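PDB 6A0W: lipase from Rhizopus chinensis, which probably hydrolyses the ester bonds of triacylglycerols, as a class 3 lipase of the alpha/beta-hydrolase clan, with an N-terminal segment that regulates substrate binding affinity. Local coordinates for residues G7-P13 and V276-A282; Y47-A51 and K165-H171; E32-A36 and V259-S264. All blocks are in the same frame, centred on the assembly; numbering follows the deposited sequence.

Contact 2 is the buried one: its centre lies about 8 Å from the centre of the chain, against about 20 Å for contact 1 and 18 Å for contact 3, both only partly buried. Contacts 2 and 3 belong to the same mixed sheet, one covering an inner strand with helix 38-53, the other adding strand 33-35, which immediately precedes that helix, as an outermost strand. Contact 1 lies off this sheet. The chemistry follows: contact 3 (509 Å² buried) is joined mainly by backbone hydrogen bonds, contact 1 (523 Å²) by two of these and two from threonine hydroxyls to carbonyls, whereas contact 2 buries 310 Å² through side chains, with waters at both ends.

Contact 1 (G7-P13 and V276-A282); sequences GMTLDLP and VPFTSIA
Segments 7-13 and 276-282 run in the same direction, with Met8, Thr9 and Leu10 opposite Pro277, Thr279 and Ser280 (CA-CA 4.6, 5.2 and 4.5 Å). Pro277 follows a cis peptide bond, and Phe278 centres an inverse gamma turn closed by a weak Thr279 N to Pro277 O bond (3.0 Å); the same Pro277 O accepts Thr9 N at 3.2 Å. Two threonines, both chi1 p, reach across reciprocally: Thr279 OG1 donates to Thr9 O at 2.7 Å and Thr9 OG1 to Thr279 O at 2.7 Å. This lays the N-terminal polypeptide along the loop that leads to His284, the probable catalytic histidine of a Ser-His-Asp triad. Leu10 O then accepts Ile281 N at 2.9 Å and a water at 2.6 Å, which in turn accepts Ala282 N. Met8, off-rotamer at chi1 -26°, puts CE 3.5 Å from Val276 CG1. Leu12 (t, p) brings CD1 within 4.3 Å of Phe278 CB, while Pro13 CG meets the ring edge of Phe278 at CD1, 4.2 Å. Asp11 (m) forms a salt bridge with Arg114.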
loop_
_atom_site.group_PDB
_atom_site.type_symbol
_atom_site.label_atom_id
_atom_site.label_comp_id
_atom_site.label_asym_id
_atom_site.label_seq_id
_atom_site.Cartn_x
_atom_site.Cartn_y
_atom_site.Cartn_z
ATOM N N GLY A 7 19.897 -4.343 8.656
ATOM C CA GLY A 7 20.967 -3.352 8.517
ATOM C C GLY A 7 20.511 -1.900 8.476
ATOM O O GLY A 7 21.335 -1.011 8.330
ATOM N N MET A 8 19.212 -1.660 8.639
ATOM C CA MET A 8 18.637 -0.331 8.500
ATOM C C MET A 8 18.202 0.187 9.854
ATOM O O MET A 8 17.545 -0.519 10.625
ATOM C CB MET A 8 17.402 -0.396 7.616
ATOM C CG MET A 8 17.377 -1.546 6.637
ATOM S SD MET A 8 17.010 -0.881 5.023
ATOM C CE MET A 8 18.022 -1.875 3.920
ATOM N N THR A 9 18.395 1.475 10.081
ATOM C CA THR A 9 17.950 2.069 11.326
ATOM C C THR A 9 16.427 2.171 11.467
ATOM O O THR A 9 15.735 2.578 10.529
ATOM C CB THR A 9 18.589 3.461 11.504
ATOM O OG1 THR A 9 18.361 4.278 10.333
ATOM C CG2 THR A 9 20.091 3.288 11.744
ATOM N N LEU A 10 15.958 2.041 12.710
ATOM C CA LEU A 10 14.580 2.329 13.088
ATOM C C LEU A 10 14.432 3.769 13.521
ATOM O O LEU A 10 13.333 4.339 13.480
ATOM C CB LEU A 10 14.146 1.438 14.253
ATOM C CG LEU A 10 13.885 -0.043 14.021
ATOM C CD1 LEU A 10 12.626 -0.201 13.195
ATOM C CD2 LEU A 10 15.070 -0.713 13.353
ATOM N N ASP A 11 15.466 4.259 14.186
ATOM C CA ASP A 11 15.541 5.652 14.563
ATOM C C ASP A 11 16.649 6.283 13.740
ATOM O O ASP A 11 17.683 5.667 13.516
ATOM C CB ASP A 11 15.865 5.813 16.046
ATOM C CG ASP A 11 14.825 5.166 16.940
ATOM O OD1 ASP A 11 13.637 5.541 16.837
ATOM O OD2 ASP A 11 15.203 4.237 17.693
ATOM N N LEU A 12 16.414 7.510 13.289
ATOM C CA LEU A 12 17.376 8.174 12.443
ATOM C C LEU A 12 18.520 8.710 13.306
ATOM O O LEU A 12 18.262 9.493 14.221
ATOM C CB LEU A 12 16.667 9.319 11.735
ATOM C CG LEU A 12 17.430 9.854 10.532
ATOM C CD1 LEU A 12 17.572 8.728 9.516
ATOM C CD2 LEU A 12 16.740 11.090 9.958
ATOM N N PRO A 13 19.786 8.401 12.945
ATOM C CA PRO A 13 20.910 9.123 13.564
ATOM C C PRO A 13 20.744 10.646 13.576
ATOM O O PRO A 13 19.811 11.195 12.983
ATOM C CB PRO A 13 22.122 8.714 12.708
ATOM C CG PRO A 13 21.767 7.391 12.115
ATOM C CD PRO A 13 20.254 7.369 11.994
ATOM N N VAL A 276 19.166 4.351 1.864
ATOM C CA VAL A 276 19.466 3.193 2.687
ATOM C C VAL A 276 20.942 3.259 3.076
ATOM O O VAL A 276 21.728 3.589 2.230
ATOM C CB VAL A 276 19.163 1.934 1.863
ATOM C CG1 VAL A 276 19.847 0.689 2.397
ATOM C CG2 VAL A 276 17.658 1.703 1.784
ATOM N N PRO A 277 21.323 3.074 4.341
ATOM C CA PRO A 277 20.505 2.424 5.392
ATOM C C PRO A 277 20.025 3.397 6.456
ATOM O O PRO A 277 19.620 3.015 7.562
ATOM C CB PRO A 277 21.480 1.408 5.999
ATOM C CG PRO A 277 22.824 2.086 5.860
ATOM C CD PRO A 277 22.766 2.799 4.515
ATOM N N PHE A 278 19.999 4.662 6.093
ATOM C CA PHE A 278 19.592 5.695 7.012
ATOM C C PHE A 278 18.094 5.886 6.893
ATOM O O PHE A 278 17.617 6.876 6.334
ATOM C CB PHE A 278 20.359 7.001 6.720
ATOM C CG PHE A 278 21.854 6.851 6.810
ATOM C CD1 PHE A 278 22.474 6.750 8.044
ATOM C CD2 PHE A 278 22.628 6.770 5.673
ATOM C CE1 PHE A 278 23.840 6.612 8.147
ATOM C CE2 PHE A 278 23.994 6.609 5.768
ATOM C CZ PHE A 278 24.601 6.535 7.004
ATOM N N THR A 279 17.358 4.962 7.508
ATOM C CA THR A 279 15.898 4.919 7.440
ATOM C C THR A 279 15.294 5.218 8.805
ATOM O O THR A 279 16.016 5.466 9.765
ATOM C CB THR A 279 15.456 3.506 7.007
ATOM O OG1 THR A 279 16.146 2.543 7.812
ATOM C CG2 THR A 279 15.823 3.262 5.541
ATOM N N SER A 280 13.966 5.250 8.891
ATOM C CA SER A 280 13.308 5.481 10.168
ATOM C C SER A 280 11.890 4.923 10.137
ATOM O O SER A 280 11.225 4.963 9.108
ATOM C CB SER A 280 13.266 6.965 10.490
ATOM O OG SER A 280 12.155 7.626 9.921
ATOM N N ILE A 281 11.387 4.530 11.299
ATOM C CA ILE A 281 9.981 4.149 11.428
ATOM C C ILE A 281 9.163 5.415 11.532
ATOM O O ILE A 281 8.012 5.477 11.082
ATOM C CB ILE A 281 9.755 3.153 12.617
ATOM C CG1 ILE A 281 8.331 2.634 12.620
ATOM C CG2 ILE A 281 10.040 3.798 13.949
ATOM C CD1 ILE A 281 8.194 1.498 11.628
ATOM N N ALA A 282 9.762 6.481 12.039
ATOM C CA ALA A 282 8.986 7.723 12.207
ATOM C C ALA A 282 8.485 8.185 10.833
ATOM O O ALA A 282 7.394 8.720 10.716
ATOM C CB ALA A 282 9.850 8.835 12.839
HETATM O O HOH W 1 11.952 6.496 14.023
#

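Contact 2 (Y47-A51 and K165-H171); sequences YAGVA and KVIVTGH
This is a buried helix-on-sheet contact of the alpha/beta-hydrolase fold: helix 38-53, through residues 47-51, covers strand 165-171 inside the central mixed sheet. The strand leads into Ser172, the probable nucleophile of a GxSxG elbow that starts at Gly170. The segment axes approach to 7.0 Å and cross at -65°, and the closest CA pair is Ala51 with Gly170, 4.8 Å. Strand alternation divides the residues: the CA-to-CB bonds of Lys165, Ile167, Thr169 and His171 point to the helix, while the side chain of Val168 touches helix 173-188. Tyr47 (chi1 m) is the residue most covered, with 88 Å² buried; Ile167 (m, m) places CG2 4.0 Å from the centroid of the Tyr47 ring, 12° off the normal, a CH-pi contact over the face, and Ile167 CD1 lies 3.5 Å from Tyr47 CZ. Near the elbow, Ala51 CB fits closely, 3.9 Å from Gly170 C and from His171 N. Val50 CG1 meets Thr169 CG2 at 3.9 Å. Thr169 OG1 lies 3.0 Å from Tyr47 O, with Tyr200 O another acceptor for its proton. One water joins Ala51 O to His171 N; another bonds to Tyr47 OH at 2.7 Å and accepts Lys165 NZ at 2.8 Å.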
loop_
_atom_site.group_PDB
_atom_site.type_symbol
_atom_site.label_atom_id
_atom_site.label_comp_id
_atom_site.label_asym_id
_atom_site.label_seq_id
_atom_site.Cartn_x
_atom_site.Cartn_y
_atom_site.Cartn_z
ATOM N N TYR A 47 -5.748 8.991 -2.398
ATOM C CA TYR A 47 -5.747 7.575 -2.062
ATOM C C TYR A 47 -4.921 7.235 -0.816
ATOM O O TYR A 47 -5.260 6.281 -0.101
ATOM C CB TYR A 47 -5.304 6.765 -3.295
ATOM C CG TYR A 47 -6.234 6.957 -4.498
ATOM C CD1 TYR A 47 -7.611 7.101 -4.312
ATOM C CD2 TYR A 47 -5.752 6.962 -5.793
ATOM C CE1 TYR A 47 -8.468 7.273 -5.381
ATOM C CE2 TYR A 47 -6.604 7.111 -6.876
ATOM C CZ TYR A 47 -7.958 7.206 -6.660
ATOM O OH TYR A 47 -8.799 7.461 -7.692
ATOM N N ALA A 48 -3.902 8.041 -0.508
ATOM C CA ALA A 48 -3.245 7.980 0.788
ATOM C C ALA A 48 -4.183 8.349 1.922
ATOM O O ALA A 48 -4.141 7.775 3.025
ATOM C CB ALA A 48 -2.005 8.858 0.831
ATOM N N GLY A 49 -5.035 9.317 1.656
ATOM C CA GLY A 49 -6.008 9.714 2.638
ATOM C C GLY A 49 -6.988 8.612 2.894
ATOM O O GLY A 49 -7.362 8.390 4.051
ATOM N N VAL A 50 -7.481 7.974 1.827
ATOM C CA VAL A 50 -8.410 6.853 2.015
ATOM C C VAL A 50 -7.789 5.713 2.827
ATOM O O VAL A 50 -8.339 5.206 3.807
ATOM C CB VAL A 50 -8.925 6.330 0.663
ATOM C CG1 VAL A 50 -9.893 5.158 0.877
ATOM C CG2 VAL A 50 -9.639 7.444 -0.090
ATOM N N ALA A 51 -6.544 5.423 2.534
ATOM C CA ALA A 51 -5.832 4.445 3.293
ATOM C C ALA A 51 -5.727 4.784 4.759
ATOM O O ALA A 51 -5.848 3.888 5.629
ATOM C CB ALA A 51 -4.455 4.250 2.712
ATOM N N LYS A 165 -14.802 2.431 -11.477
ATOM C CA LYS A 165 -13.497 1.804 -11.337
ATOM C C LYS A 165 -13.281 1.319 -9.911
ATOM O O LYS A 165 -13.883 1.825 -8.991
ATOM C CB LYS A 165 -12.404 2.781 -11.712
ATOM C CG LYS A 165 -12.267 3.919 -10.745
ATOM C CD LYS A 165 -11.212 4.868 -11.266
ATOM C CE LYS A 165 -11.217 6.151 -10.464
ATOM N NZ LYS A 165 -10.269 7.084 -11.124
ATOM N N VAL A 166 -12.398 0.348 -9.755
ATOM C CA VAL A 166 -12.034 -0.178 -8.469
ATOM C C VAL A 166 -10.614 0.258 -8.109
ATOM O O VAL A 166 -9.652 0.027 -8.868
ATOM C CB VAL A 166 -12.113 -1.724 -8.519
ATOM C CG1 VAL A 166 -11.599 -2.341 -7.243
ATOM C CG2 VAL A 166 -13.547 -2.167 -8.787
ATOM N N ILE A 167 -10.498 0.913 -6.949
ATOM C CA ILE A 167 -9.231 1.366 -6.407
ATOM C C ILE A 167 -8.943 0.545 -5.160
ATOM O O ILE A 167 -9.754 0.500 -4.241
ATOM C CB ILE A 167 -9.338 2.849 -5.948
ATOM C CG1 ILE A 167 -9.578 3.812 -7.125
ATOM C CG2 ILE A 167 -8.102 3.260 -5.171
ATOM C CD1 ILE A 167 -8.407 4.045 -8.065
ATOM N N VAL A 168 -7.804 -0.133 -5.118
ATOM C CA VAL A 168 -7.443 -0.882 -3.932
ATOM C C VAL A 168 -6.284 -0.137 -3.244
ATOM O O VAL A 168 -5.270 0.117 -3.886
ATOM C CB VAL A 168 -6.967 -2.312 -4.264
ATOM C CG1 VAL A 168 -6.847 -3.114 -2.989
ATOM C CG2 VAL A 168 -7.880 -3.018 -5.268
ATOM N N THR A 169 -6.449 0.242 -1.976
ATOM C CA THR A 169 -5.447 1.084 -1.312
ATOM C C THR A 169 -5.122 0.615 0.107
ATOM O O THR A 169 -5.932 -0.038 0.755
ATOM C CB THR A 169 -5.848 2.596 -1.349
ATOM O OG1 THR A 169 -4.759 3.384 -0.860
ATOM C CG2 THR A 169 -7.061 2.875 -0.484
ATOM N N GLY A 170 -3.863 0.771 0.502
ATOM C CA GLY A 170 -3.458 0.519 1.868
ATOM C C GLY A 170 -2.128 1.149 2.215
ATOM O O GLY A 170 -1.288 1.351 1.326
ATOM N N HIS A 171 -1.951 1.388 3.515
ATOM C CA HIS A 171 -0.688 1.820 4.132
ATOM C C HIS A 171 -0.020 0.606 4.727
ATOM O O HIS A 171 -0.702 -0.308 5.211
ATOM C CB HIS A 171 -0.993 2.889 5.200
ATOM C CG HIS A 171 0.178 3.271 6.049
ATOM N ND1 HIS A 171 0.220 3.012 7.401
ATOM C CD2 HIS A 171 1.296 3.985 5.768
ATOM C CE1 HIS A 171 1.337 3.514 7.902
ATOM N NE2 HIS A 171 2.045 4.036 6.916
HETATM O O HOH W 2 -7.686 6.957 -10.138
HETATM O O HOH W 3 -4.300 1.571 5.323
#

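Contact 3 (E32-A36 and V259-S264); sequences EVVTA and VQICTS
Ala36 CB packs 3.7 Å from Ile261 CD1 and 4.1 Å from Val259 CB, where Ile41 of helix 38-53 touches both Ala36 and Val259. Val34 (chi1 p) lies on the same face of the sheet as Ile261 (m, t), with its CG1 4.0 Å from Ile261 CB and 3.9 Å from Thr263 CG2. On the other face, Val33 (t) sets CG2 3.8 Å from SG of Cys262, which is disulfide-bonded to Cys271. The backbones are antiparallel, their strand axes 4.6 Å apart at 149°. Val34 and Ile261 form the hydrogen-bonded pair (Val34 N to Ile261 O 2.9 Å, Ile261 N to Val34 O 2.7 Å), flanked by the non-hydrogen-bonded pairs Val33-Cys262 and Thr35-Gln260. Ala36 N donates to Val259 O at 2.8 Å. Toward the polar margin, Gln260 (m, m) folds back so that NE2 donates to Thr35 OG1 at 2.8 Å, while Glu32 O accepts both N and OG1 of Thr263, each at 3.0 Å. This is regular antiparallel beta pairing, by which 33-35 adds an outermost strand to the central sheet of the alpha/beta-hydrolase fold.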
loop_
_atom_site.group_PDB
_atom_site.type_symbol
_atom_site.label_atom_id
_atom_site.label_comp_id
_atom_site.label_asym_id
_atom_site.label_seq_id
_atom_site.Cartn_x
_atom_site.Cartn_y
_atom_site.Cartn_z
ATOM N N GLU A 32 14.027 5.848 -16.037
ATOM C CA GLU A 32 14.176 7.275 -15.852
ATOM C C GLU A 32 13.341 7.790 -14.667
ATOM O O GLU A 32 12.508 7.084 -14.101
ATOM C CB GLU A 32 13.777 8.002 -17.128
ATOM C CG GLU A 32 12.348 7.706 -17.551
ATOM C CD GLU A 32 11.422 8.894 -17.375
ATOM O OE1 GLU A 32 11.582 9.625 -16.372
ATOM O OE2 GLU A 32 10.494 9.074 -18.201
ATOM N N VAL A 33 13.572 9.052 -14.327
ATOM C CA VAL A 33 13.105 9.670 -13.086
ATOM C C VAL A 33 12.505 11.013 -13.418
ATOM O O VAL A 33 13.200 11.903 -13.883
ATOM C CB VAL A 33 14.285 9.901 -12.136
ATOM C CG1 VAL A 33 13.818 10.641 -10.891
ATOM C CG2 VAL A 33 14.941 8.567 -11.818
ATOM N N VAL A 34 11.235 11.190 -13.132
ATOM C CA VAL A 34 10.557 12.405 -13.515
ATOM C C VAL A 34 9.845 12.942 -12.289
ATOM O O VAL A 34 9.314 12.178 -11.461
ATOM C CB VAL A 34 9.544 12.110 -14.650
ATOM C CG1 VAL A 34 8.405 11.252 -14.152
ATOM C CG2 VAL A 34 8.974 13.381 -15.225
ATOM N N THR A 35 9.736 14.261 -12.226
ATOM C CA THR A 35 9.108 14.918 -11.112
ATOM C C THR A 35 7.613 14.732 -11.295
ATOM O O THR A 35 7.104 14.898 -12.391
ATOM C CB THR A 35 9.541 16.408 -11.049
ATOM O OG1 THR A 35 10.943 16.437 -10.766
ATOM C CG2 THR A 35 8.790 17.148 -9.969
ATOM N N ALA A 36 6.898 14.394 -10.221
ATOM C CA ALA A 36 5.453 14.227 -10.316
ATOM C C ALA A 36 4.789 15.581 -10.516
ATOM O O ALA A 36 5.143 16.565 -9.879
ATOM C CB ALA A 36 4.900 13.543 -9.062
ATOM N N VAL A 259 8.223 15.548 -5.260
ATOM C CA VAL A 259 7.895 14.116 -5.310
ATOM C C VAL A 259 8.428 13.517 -6.599
ATOM O O VAL A 259 8.071 13.972 -7.674
ATOM C CB VAL A 259 6.377 13.914 -5.269
ATOM C CG1 VAL A 259 6.048 12.419 -5.192
ATOM C CG2 VAL A 259 5.758 14.647 -4.071
ATOM N N GLN A 260 9.350 12.571 -6.511
ATOM C CA GLN A 260 10.011 12.044 -7.705
ATOM C C GLN A 260 9.428 10.668 -8.076
ATOM O O GLN A 260 9.316 9.781 -7.220
ATOM C CB GLN A 260 11.513 11.897 -7.465
ATOM C CG GLN A 260 12.233 13.235 -7.311
ATOM C CD GLN A 260 11.987 14.178 -8.501
ATOM O OE1 GLN A 260 12.120 13.774 -9.653
ATOM N NE2 GLN A 260 11.556 15.400 -8.227
ATOM N N ILE A 261 9.140 10.479 -9.360
ATOM C CA ILE A 261 8.704 9.204 -9.906
ATOM C C ILE A 261 9.821 8.459 -10.619
ATOM O O ILE A 261 10.382 8.903 -11.627
ATOM C CB ILE A 261 7.471 9.371 -10.805
ATOM C CG1 ILE A 261 6.398 10.109 -10.053
ATOM C CG2 ILE A 261 6.956 8.022 -11.345
ATOM C CD1 ILE A 261 5.113 10.333 -10.841
ATOM N N CYS A 262 10.180 7.306 -10.076
ATOM C CA CYS A 262 11.028 6.387 -10.792
ATOM C C CYS A 262 10.112 5.500 -11.636
ATOM O O CYS A 262 9.483 4.582 -11.111
ATOM C CB CYS A 262 11.902 5.571 -9.838
ATOM S SG CYS A 262 13.269 6.499 -9.065
ATOM N N THR A 263 10.049 5.781 -12.940
ATOM C CA THR A 263 8.995 5.266 -13.806
ATOM C C THR A 263 9.142 3.772 -14.125
ATOM O O THR A 263 8.235 3.172 -14.662
ATOM C CB THR A 263 8.976 6.001 -15.168
ATOM O OG1 THR A 263 10.303 5.958 -15.711
ATOM C CG2 THR A 263 8.502 7.426 -14.990
ATOM N N SER A 264 10.303 3.203 -13.880
ATOM C CA SER A 264 10.510 1.779 -14.079
ATOM C C SER A 264 9.597 0.941 -13.174
ATOM O O SER A 264 9.292 1.362 -12.062
ATOM C CB SER A 264 11.989 1.476 -13.772
ATOM O OG SER A 264 12.242 0.087 -13.505
HETATM O O HOH W 4 12.897 4.580 -13.049
HETATM O O HOH W 5 13.169 15.003 -11.643
#